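Local coordinates for protein Non-reducing end alpha-L-arabinofuranosidase BoGH43B (Bacteroides ovatus, PDB 5JOZ) that removes terminal non-reducing alpha-L-arabinofuranosyl residues from xyloglucan side chains as a periplasmic family 43 glycoside hydrolase, converting S units to X units, at residues A[387-401]-A[438-451]. Numbering follows the deposited sequence.
Sequences AGLVVRADDKNHYDL and LSITATETTYTFEI
Two beta hairpins from facing sheets of the concanavalin A-like C-terminal domain meet here, L389, V391, Y399 and L401 from one packing on L438, I440, Y447 and F449 from the other. The axes of segments 397-401 and 446-451 come within 9.0 Å of each other, their N-to-C directions 17° apart, a separation bridged by side chains. L401 is the residue most covered by the other hairpin: with CG anti to its backbone N (chi1 175°), it carries CD2 to 3.3 Å from the carbonyl O of S439, while its CB lies by F449 CD2. In return L438 slides past it the opposite way, and L438 CD1 rests 3.5 Å from G388 CA. I440 passes alongside L389, its CD1 3.6 Å from L389 CB. V391 divides its two branches: CG1 sits over one face of the Y447 ring, a CH-pi contact 4.0 Å from the centroid, whereas CG2 meets the edge of F449. The Y399 side chain crosses those of both aromatics at about a right angle, with its CB 3.6 Å from F449 CZ and its ring edge receiving Y447 CD2. An alanine in place of Y447 would probably uncover V391 CG1 and the edge of Y399, and leave Q365 without its hydroxyl partner. No hydrogen bond links the hairpins; the tyrosine hydroxyls bond elsewhere, to Q365 from Y447 and to S464 from Y399, so the two sheets are joined here by apolar and aromatic contacts.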
# COMPACT_ATOMS: atom_id res chain seq x y z
N ALA A 387 -14.64 -15.90 14.49
CA ALA A 387 -14.78 -15.14 13.27
C ALA A 387 -15.36 -13.77 13.59
O ALA A 387 -16.13 -13.61 14.54
CB ALA A 387 -15.68 -15.86 12.27
N GLY A 388 -14.98 -12.78 12.78
CA GLY A 388 -15.42 -11.42 13.00
C GLY A 388 -14.56 -10.45 12.23
O GLY A 388 -14.18 -10.73 11.10
N LEU A 389 -14.26 -9.31 12.87
CA LEU A 389 -13.46 -8.24 12.28
C LEU A 389 -12.15 -8.08 13.01
O LEU A 389 -12.06 -8.30 14.22
CB LEU A 389 -14.21 -6.91 12.31
CG LEU A 389 -15.58 -6.90 11.63
CD1 LEU A 389 -16.18 -5.52 11.69
CD2 LEU A 389 -15.51 -7.42 10.19
N VAL A 390 -11.12 -7.68 12.27
CA VAL A 390 -9.78 -7.48 12.82
C VAL A 390 -9.18 -6.16 12.35
O VAL A 390 -9.31 -5.79 11.17
CB VAL A 390 -8.85 -8.66 12.45
CG1 VAL A 390 -7.41 -8.40 12.91
CG2 VAL A 390 -9.38 -9.94 13.06
N VAL A 391 -8.56 -5.45 13.29
CA VAL A 391 -7.70 -4.32 13.01
C VAL A 391 -6.30 -4.92 13.02
O VAL A 391 -5.82 -5.33 14.08
CB VAL A 391 -7.83 -3.21 14.08
CG1 VAL A 391 -6.95 -2.02 13.76
CG2 VAL A 391 -9.29 -2.77 14.21
N ARG A 392 -5.69 -5.02 11.85
CA ARG A 392 -4.37 -5.62 11.71
C ARG A 392 -3.36 -4.54 11.46
O ARG A 392 -3.57 -3.71 10.59
CB ARG A 392 -4.35 -6.60 10.54
CG ARG A 392 -2.95 -7.00 10.03
CD ARG A 392 -3.13 -7.98 8.88
NE ARG A 392 -1.86 -8.40 8.28
CZ ARG A 392 -1.06 -9.33 8.78
NH1 ARG A 392 -1.36 -10.00 9.90
NH2 ARG A 392 0.07 -9.62 8.13
N ALA A 393 -2.25 -4.59 12.21
CA ALA A 393 -1.02 -3.89 11.85
C ALA A 393 -0.03 -4.88 11.25
O ALA A 393 0.50 -4.67 10.16
CB ALA A 393 -0.44 -3.21 13.07
N ASP A 394 0.21 -5.98 11.95
CA ASP A 394 1.03 -7.08 11.43
C ASP A 394 0.64 -8.39 12.16
O ASP A 394 -0.36 -8.41 12.87
CB ASP A 394 2.54 -6.74 11.51
CG ASP A 394 3.03 -6.47 12.94
OD1 ASP A 394 2.61 -7.19 13.86
OD2 ASP A 394 3.84 -5.54 13.15
N ASP A 395 1.42 -9.45 11.99
CA ASP A 395 1.12 -10.76 12.60
C ASP A 395 1.16 -10.77 14.13
O ASP A 395 0.55 -11.63 14.74
CB ASP A 395 2.07 -11.85 12.06
CG ASP A 395 1.87 -12.13 10.57
OD1 ASP A 395 0.83 -11.72 10.01
OD2 ASP A 395 2.74 -12.79 9.95
N LYS A 396 1.90 -9.84 14.72
CA LYS A 396 2.07 -9.75 16.17
C LYS A 396 1.26 -8.63 16.81
O LYS A 396 1.25 -8.50 18.03
CB LYS A 396 3.57 -9.54 16.51
CG LYS A 396 4.48 -10.68 16.05
CD LYS A 396 5.96 -10.38 16.22
CE LYS A 396 6.79 -11.55 15.71
NZ LYS A 396 8.26 -11.28 15.67
N ASN A 397 0.59 -7.79 16.01
CA ASN A 397 -0.10 -6.61 16.53
C ASN A 397 -1.42 -6.39 15.80
O ASN A 397 -1.45 -5.99 14.63
CB ASN A 397 0.81 -5.38 16.41
CG ASN A 397 1.98 -5.43 17.40
OD1 ASN A 397 1.88 -4.99 18.55
ND2 ASN A 397 3.11 -5.95 16.94
N HIS A 398 -2.51 -6.67 16.50
CA HIS A 398 -3.84 -6.65 15.90
C HIS A 398 -4.92 -6.74 16.97
O HIS A 398 -4.73 -7.43 17.98
CB HIS A 398 -4.02 -7.83 14.93
CG HIS A 398 -3.75 -9.17 15.55
ND1 HIS A 398 -4.74 -9.94 16.12
CD2 HIS A 398 -2.60 -9.88 15.69
CE1 HIS A 398 -4.22 -11.07 16.58
NE2 HIS A 398 -2.92 -11.05 16.32
N TYR A 399 -6.04 -6.06 16.72
CA TYR A 399 -7.20 -6.10 17.63
C TYR A 399 -8.29 -6.92 16.98
O TYR A 399 -8.68 -6.64 15.86
CB TYR A 399 -7.72 -4.69 17.89
CG TYR A 399 -6.69 -3.71 18.42
CD1 TYR A 399 -5.83 -4.05 19.46
CD2 TYR A 399 -6.59 -2.42 17.89
CE1 TYR A 399 -4.90 -3.16 19.96
CE2 TYR A 399 -5.67 -1.50 18.38
CZ TYR A 399 -4.83 -1.87 19.42
OH TYR A 399 -3.92 -0.97 19.92
N ASP A 400 -8.81 -7.91 17.71
CA ASP A 400 -9.74 -8.89 17.16
C ASP A 400 -11.14 -8.75 17.75
O ASP A 400 -11.34 -9.05 18.93
CB ASP A 400 -9.22 -10.30 17.44
CG ASP A 400 -7.92 -10.62 16.74
OD1 ASP A 400 -7.49 -9.86 15.84
OD2 ASP A 400 -7.31 -11.65 17.08
N LEU A 401 -12.11 -8.34 16.94
CA LEU A 401 -13.50 -8.28 17.38
C LEU A 401 -14.22 -9.52 16.85
O LEU A 401 -14.73 -9.51 15.72
CB LEU A 401 -14.16 -6.98 16.92
CG LEU A 401 -15.65 -6.84 17.21
CD1 LEU A 401 -15.93 -6.94 18.70
CD2 LEU A 401 -16.18 -5.54 16.64
N LEU A 438 -21.18 -6.57 13.87
CA LEU A 438 -19.94 -6.20 14.52
C LEU A 438 -19.51 -4.89 13.95
O LEU A 438 -19.59 -4.69 12.75
CB LEU A 438 -18.87 -7.25 14.26
CG LEU A 438 -19.10 -8.64 14.82
CD1 LEU A 438 -17.92 -9.51 14.42
CD2 LEU A 438 -19.28 -8.64 16.33
N SER A 439 -19.01 -4.01 14.81
CA SER A 439 -18.79 -2.62 14.44
C SER A 439 -17.48 -2.10 15.05
O SER A 439 -17.17 -2.38 16.21
CB SER A 439 -20.00 -1.80 14.88
OG SER A 439 -20.21 -0.69 14.04
N ILE A 440 -16.69 -1.40 14.23
CA ILE A 440 -15.46 -0.75 14.68
C ILE A 440 -15.53 0.69 14.22
O ILE A 440 -15.71 0.94 13.03
CB ILE A 440 -14.19 -1.37 14.06
CG1 ILE A 440 -14.09 -2.85 14.43
CG2 ILE A 440 -12.95 -0.60 14.52
CD1 ILE A 440 -13.21 -3.63 13.49
N THR A 441 -15.40 1.62 15.16
CA THR A 441 -15.39 3.03 14.86
C THR A 441 -14.02 3.57 15.26
O THR A 441 -13.38 3.05 16.18
CB THR A 441 -16.52 3.80 15.58
OG1 THR A 441 -16.24 3.91 16.97
CG2 THR A 441 -17.86 3.10 15.37
N ALA A 442 -13.58 4.61 14.56
CA ALA A 442 -12.21 5.10 14.71
C ALA A 442 -12.14 6.61 14.80
O ALA A 442 -12.90 7.32 14.14
CB ALA A 442 -11.36 4.60 13.57
N THR A 443 -11.24 7.07 15.66
CA THR A 443 -10.75 8.45 15.66
C THR A 443 -9.24 8.36 15.50
O THR A 443 -8.69 7.25 15.51
CB THR A 443 -11.04 9.17 16.99
OG1 THR A 443 -10.25 8.57 18.03
CG2 THR A 443 -12.52 9.07 17.36
N GLU A 444 -8.58 9.52 15.41
CA GLU A 444 -7.11 9.59 15.33
C GLU A 444 -6.40 8.78 16.42
O GLU A 444 -5.38 8.13 16.15
CB GLU A 444 -6.63 11.04 15.40
CG GLU A 444 -6.82 11.81 14.11
CD GLU A 444 -6.57 13.29 14.28
OE1 GLU A 444 -7.40 13.96 14.92
OE2 GLU A 444 -5.53 13.79 13.77
N THR A 445 -6.95 8.81 17.63
CA THR A 445 -6.34 8.18 18.79
C THR A 445 -6.94 6.81 19.17
O THR A 445 -6.23 5.96 19.70
CB THR A 445 -6.47 9.10 20.03
OG1 THR A 445 -7.85 9.38 20.27
CG2 THR A 445 -5.72 10.42 19.81
N THR A 446 -8.23 6.61 18.93
CA THR A 446 -8.95 5.47 19.53
C THR A 446 -9.82 4.70 18.55
O THR A 446 -10.52 5.29 17.72
CB THR A 446 -9.83 5.91 20.73
OG1 THR A 446 -10.80 6.86 20.29
CG2 THR A 446 -8.98 6.54 21.83
N TYR A 447 -9.75 3.37 18.66
CA TYR A 447 -10.71 2.48 18.05
C TYR A 447 -11.68 2.11 19.14
O TYR A 447 -11.25 1.81 20.26
CB TYR A 447 -10.04 1.20 17.59
CG TYR A 447 -9.06 1.36 16.47
CD1 TYR A 447 -9.51 1.60 15.17
CD2 TYR A 447 -7.69 1.23 16.68
CE1 TYR A 447 -8.62 1.72 14.12
CE2 TYR A 447 -6.79 1.35 15.63
CZ TYR A 447 -7.27 1.60 14.36
OH TYR A 447 -6.38 1.73 13.31
N THR A 448 -12.98 2.14 18.81
CA THR A 448 -14.03 1.67 19.71
C THR A 448 -14.77 0.52 19.03
O THR A 448 -15.08 0.60 17.84
CB THR A 448 -14.99 2.81 20.09
OG1 THR A 448 -14.23 3.89 20.64
CG2 THR A 448 -16.03 2.36 21.13
N PHE A 449 -15.02 -0.54 19.80
CA PHE A 449 -15.56 -1.81 19.31
C PHE A 449 -16.97 -2.05 19.88
O PHE A 449 -17.15 -2.02 21.10
CB PHE A 449 -14.64 -2.95 19.73
CG PHE A 449 -13.24 -2.81 19.23
CD1 PHE A 449 -12.28 -2.13 19.98
CD2 PHE A 449 -12.87 -3.34 17.99
CE1 PHE A 449 -10.98 -1.99 19.50
CE2 PHE A 449 -11.57 -3.21 17.51
CZ PHE A 449 -10.62 -2.53 18.26
N GLU A 450 -17.94 -2.31 18.99
CA GLU A 450 -19.37 -2.37 19.33
C GLU A 450 -20.05 -3.59 18.69
O GLU A 450 -19.62 -4.05 17.63
CB GLU A 450 -20.10 -1.09 18.88
CG GLU A 450 -19.48 0.23 19.36
CD GLU A 450 -18.54 0.93 18.35
OE1 GLU A 450 -18.07 0.29 17.38
OE2 GLU A 450 -18.26 2.14 18.55
N ILE A 451 -21.11 -4.09 19.34
CA ILE A 451 -21.88 -5.24 18.86
C ILE A 451 -23.38 -4.98 18.95
O ILE A 451 -23.85 -4.22 19.80
CB ILE A 451 -21.51 -6.53 19.64
CG1 ILE A 451 -21.88 -6.39 21.13
CG2 ILE A 451 -20.03 -6.84 19.47
CD1 ILE A 451 -21.41 -7.51 22.03